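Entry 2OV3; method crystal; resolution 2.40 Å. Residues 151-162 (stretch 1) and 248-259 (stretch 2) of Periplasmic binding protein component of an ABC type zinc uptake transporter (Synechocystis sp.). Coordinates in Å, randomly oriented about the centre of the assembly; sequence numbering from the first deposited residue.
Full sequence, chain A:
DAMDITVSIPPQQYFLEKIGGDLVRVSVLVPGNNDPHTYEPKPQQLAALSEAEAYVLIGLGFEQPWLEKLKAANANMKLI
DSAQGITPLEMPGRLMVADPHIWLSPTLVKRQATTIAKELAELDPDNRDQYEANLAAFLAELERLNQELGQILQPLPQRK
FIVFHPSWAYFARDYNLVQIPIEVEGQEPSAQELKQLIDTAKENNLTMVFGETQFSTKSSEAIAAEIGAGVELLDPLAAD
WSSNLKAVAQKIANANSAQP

Stretch 1, residues 151-162: QILQPLPQRKFI
Stretch 2 (248-259) VAQKIANANSAQ

Stretch 2 enters already helical at Val248; past Asn256 the backbone is extended, with Ser257 at phi/psi -105/165. In stretch 1, Gln151 to Leu153 are helical, in a helix that begins earlier in the chain. A type I turn runs from Leu153 to Leu156, and a strand starts at Lys160. CA atoms pair Leu153 with Ala253 (6.0 Å), Leu156 with Ser257 (5.4 Å), Gln158 with Asn256 (4.6 Å) and Phe161 with Ile252 (7.3 Å). The contact buries 584 Å², both sides summed.

Asn256 covers the most surface, 111 Å². It is buried, with phi/psi -97/13 and chi1 m. Its backbone O accepts a hydrogen bond from Gln158 N (3.1 Å, 160°). Pro157 CD lies 3.1 Å from the same Asn256 O. The CA-to-CB bond of Asn256 points toward stretch 1. Its modelled OD1 lies 2.7 Å from Gln158 O and 3.3 Å from Lys160 O, and the amide is probably turned over in the model.

Leu156 (chi1 m, chi2 t; phi/psi -63/125) points toward the helix. Leu156 CD1 lies 3.9 Å from Ile252 CG2, and Leu156 CD2 lies 3.7 Å from Ala253 CB. Leu156 CD2 also approaches Ser257 OG at 3.2 Å; Ser257 OG donates to Ala253 O (2.6 Å). The backbone around Leu156 is held by Arg159, all m through chi3; Arg159 NH1 donates to Leu153 O and Leu156 O, both at 2.7 Å. Leu156 N also bonds Leu153 O (2.9 Å), closing the turn.

Ile252 (m, m) extends the apolar patch. Ile252 CD1 meets Phe161 CD1 at 3.3 Å, obliquely to the ring. Phe161 has chi1 p and chi2 126°.

The small Ala249 and Ala253 let stretch 1 come close. Ile152 CG2 (m, t) lies 3.6 Å from Ala253 CB. Leu153 CD1 (chi1 m, chi2 9°) lies 3.7 Å from Ala249 CB.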

# COMPACT_ATOMS: atom_id res chain seq x y z
N GLN A 151 -0.83 19.62 -2.81
CA GLN A 151 -0.12 20.89 -2.72
C GLN A 151 1.36 20.71 -2.45
O GLN A 151 2.14 21.64 -2.59
CB GLN A 151 -0.73 21.77 -1.63
CG GLN A 151 -1.57 22.92 -2.16
CD GLN A 151 -2.26 23.68 -1.04
OE1 GLN A 151 -3.12 23.14 -0.34
NE2 GLN A 151 -1.86 24.94 -0.85
N ILE A 152 1.75 19.51 -2.05
CA ILE A 152 3.15 19.25 -1.75
C ILE A 152 3.92 18.78 -2.97
O ILE A 152 5.09 19.12 -3.16
CB ILE A 152 3.29 18.19 -0.66
CG1 ILE A 152 2.42 18.60 0.54
CG2 ILE A 152 4.75 18.04 -0.26
CD1 ILE A 152 2.24 17.51 1.58
N LEU A 153 3.24 18.01 -3.81
CA LEU A 153 3.86 17.46 -4.99
C LEU A 153 3.60 18.23 -6.29
O LEU A 153 4.49 18.31 -7.13
CB LEU A 153 3.42 16.01 -5.14
CG LEU A 153 3.96 14.92 -4.16
CD1 LEU A 153 4.74 15.51 -3.00
CD2 LEU A 153 2.78 14.09 -3.67
N GLN A 154 2.41 18.79 -6.45
CA GLN A 154 2.04 19.53 -7.66
C GLN A 154 3.07 20.47 -8.25
O GLN A 154 3.32 20.45 -9.45
CB GLN A 154 0.74 20.31 -7.43
CG GLN A 154 0.31 21.22 -8.59
CD GLN A 154 1.05 22.56 -8.62
OE1 GLN A 154 1.01 23.33 -7.65
NE2 GLN A 154 1.71 22.85 -9.73
N PRO A 155 3.68 21.33 -7.41
CA PRO A 155 4.68 22.28 -7.90
C PRO A 155 6.07 21.73 -8.16
O PRO A 155 6.92 22.45 -8.68
CB PRO A 155 4.68 23.33 -6.80
CG PRO A 155 4.55 22.48 -5.57
CD PRO A 155 3.45 21.50 -5.97
N LEU A 156 6.30 20.47 -7.82
CA LEU A 156 7.63 19.88 -7.99
C LEU A 156 8.12 19.80 -9.45
O LEU A 156 7.45 19.24 -10.32
CB LEU A 156 7.69 18.49 -7.35
CG LEU A 156 7.22 18.34 -5.88
CD1 LEU A 156 7.34 16.86 -5.48
CD2 LEU A 156 8.07 19.20 -4.95
N PRO A 157 9.31 20.38 -9.73
CA PRO A 157 9.89 20.36 -11.07
C PRO A 157 10.16 18.91 -11.48
O PRO A 157 9.84 18.49 -12.60
CB PRO A 157 11.19 21.13 -10.90
CG PRO A 157 10.89 22.05 -9.77
CD PRO A 157 10.14 21.19 -8.82
N GLN A 158 10.74 18.14 -10.56
CA GLN A 158 11.05 16.73 -10.82
C GLN A 158 9.84 15.87 -10.48
O GLN A 158 9.34 15.90 -9.36
CB GLN A 158 12.26 16.28 -10.00
CG GLN A 158 12.66 14.81 -10.21
CD GLN A 158 12.90 14.48 -11.68
OE1 GLN A 158 12.11 13.78 -12.30
NE2 GLN A 158 14.01 14.97 -12.23
N ARG A 159 9.39 15.10 -11.47
CA ARG A 159 8.24 14.21 -11.31
C ARG A 159 8.68 12.75 -11.14
O ARG A 159 7.85 11.89 -10.82
CB ARG A 159 7.32 14.29 -12.54
CG ARG A 159 7.00 15.69 -13.08
CD ARG A 159 6.43 16.63 -12.03
NE ARG A 159 5.27 16.09 -11.33
CZ ARG A 159 4.80 16.58 -10.19
NH1 ARG A 159 5.39 17.62 -9.63
NH2 ARG A 159 3.73 16.03 -9.61
N LYS A 160 9.95 12.44 -11.36
CA LYS A 160 10.39 11.05 -11.24
C LYS A 160 11.12 10.75 -9.93
O LYS A 160 11.88 11.57 -9.42
CB LYS A 160 11.29 10.69 -12.43
CG LYS A 160 10.63 10.92 -13.79
CD LYS A 160 11.54 10.53 -14.98
CE LYS A 160 12.83 11.37 -15.05
NZ LYS A 160 12.59 12.85 -15.12
N PHE A 161 10.87 9.58 -9.36
CA PHE A 161 11.57 9.19 -8.15
C PHE A 161 11.94 7.72 -8.23
O PHE A 161 11.17 6.89 -8.71
CB PHE A 161 10.75 9.52 -6.90
CG PHE A 161 9.39 8.87 -6.85
CD1 PHE A 161 9.02 8.10 -5.75
CD2 PHE A 161 8.48 9.06 -7.88
CE1 PHE A 161 7.75 7.53 -5.68
CE2 PHE A 161 7.21 8.49 -7.81
CZ PHE A 161 6.85 7.72 -6.71
N ILE A 162 13.15 7.41 -7.79
CA ILE A 162 13.65 6.05 -7.82
C ILE A 162 13.29 5.28 -6.57
O ILE A 162 13.62 5.69 -5.46
CB ILE A 162 15.18 6.04 -7.91
CG1 ILE A 162 15.62 6.76 -9.19
CG2 ILE A 162 15.69 4.61 -7.90
CD1 ILE A 162 17.13 7.07 -9.23
N VAL A 248 5.95 10.81 3.39
CA VAL A 248 6.44 10.30 2.12
C VAL A 248 6.45 11.44 1.10
O VAL A 248 7.49 11.77 0.53
CB VAL A 248 5.56 9.12 1.63
CG1 VAL A 248 5.88 8.76 0.20
CG2 VAL A 248 5.79 7.91 2.55
N ALA A 249 5.28 12.04 0.89
CA ALA A 249 5.14 13.15 -0.03
C ALA A 249 6.21 14.19 0.28
O ALA A 249 6.87 14.71 -0.62
CB ALA A 249 3.76 13.77 0.10
N GLN A 250 6.40 14.48 1.56
CA GLN A 250 7.38 15.47 1.98
C GLN A 250 8.81 15.11 1.59
O GLN A 250 9.60 15.99 1.22
CB GLN A 250 7.31 15.71 3.49
CG GLN A 250 8.06 16.96 3.93
CD GLN A 250 7.74 18.16 3.04
OE1 GLN A 250 6.57 18.53 2.87
NE2 GLN A 250 8.77 18.75 2.45
N LYS A 251 9.15 13.83 1.69
CA LYS A 251 10.49 13.38 1.31
C LYS A 251 10.61 13.55 -0.21
O LYS A 251 11.59 14.11 -0.69
CB LYS A 251 10.70 11.91 1.71
CG LYS A 251 10.64 11.67 3.20
CD LYS A 251 11.29 10.35 3.59
CE LYS A 251 11.42 10.24 5.11
NZ LYS A 251 12.01 8.93 5.54
N ILE A 252 9.60 13.08 -0.94
CA ILE A 252 9.60 13.22 -2.39
C ILE A 252 9.88 14.69 -2.68
O ILE A 252 10.86 15.02 -3.35
CB ILE A 252 8.22 12.86 -3.03
CG1 ILE A 252 7.88 11.37 -2.83
CG2 ILE A 252 8.23 13.22 -4.52
CD1 ILE A 252 8.94 10.40 -3.33
N ALA A 253 9.04 15.57 -2.15
CA ALA A 253 9.18 17.01 -2.36
C ALA A 253 10.56 17.56 -2.04
O ALA A 253 11.08 18.39 -2.79
CB ALA A 253 8.12 17.76 -1.57
N ASN A 254 11.16 17.12 -0.95
CA ASN A 254 12.49 17.62 -0.61
C ASN A 254 13.49 17.21 -1.67
O ASN A 254 14.44 17.95 -1.97
CB ASN A 254 12.95 17.08 0.74
CG ASN A 254 12.15 17.64 1.89
OD1 ASN A 254 11.63 18.75 1.81
ND2 ASN A 254 12.05 16.87 2.97
N ALA A 255 13.27 16.05 -2.26
CA ALA A 255 14.16 15.51 -3.28
C ALA A 255 13.87 16.01 -4.70
O ALA A 255 14.79 16.15 -5.50
CB ALA A 255 14.11 14.00 -3.24
N ASN A 256 12.60 16.28 -5.00
CA ASN A 256 12.21 16.71 -6.35
C ASN A 256 12.06 18.22 -6.55
O ASN A 256 11.52 18.66 -7.56
CB ASN A 256 10.91 16.02 -6.75
CG ASN A 256 11.08 14.54 -7.00
OD1 ASN A 256 10.31 13.94 -7.75
ND2 ASN A 256 12.09 13.93 -6.38
N SER A 257 12.54 19.00 -5.60
CA SER A 257 12.46 20.46 -5.69
C SER A 257 13.83 21.02 -6.03
O SER A 257 14.84 20.32 -5.90
CB SER A 257 12.02 21.06 -4.35
OG SER A 257 10.73 20.63 -3.98
N ALA A 258 13.85 22.28 -6.46
CA ALA A 258 15.12 22.93 -6.78
C ALA A 258 16.00 22.67 -5.55
O ALA A 258 15.59 22.93 -4.43
CB ALA A 258 14.91 24.42 -6.97
N GLN A 259 17.20 22.14 -5.78
CA GLN A 259 18.13 21.79 -4.71
C GLN A 259 19.15 22.87 -4.32
O GLN A 259 19.44 23.78 -5.10
CB GLN A 259 18.87 20.51 -5.10
CG GLN A 259 17.96 19.34 -5.46
CD GLN A 259 17.24 18.77 -4.26
OE1 GLN A 259 17.87 18.33 -3.30
NE2 GLN A 259 15.92 18.76 -4.31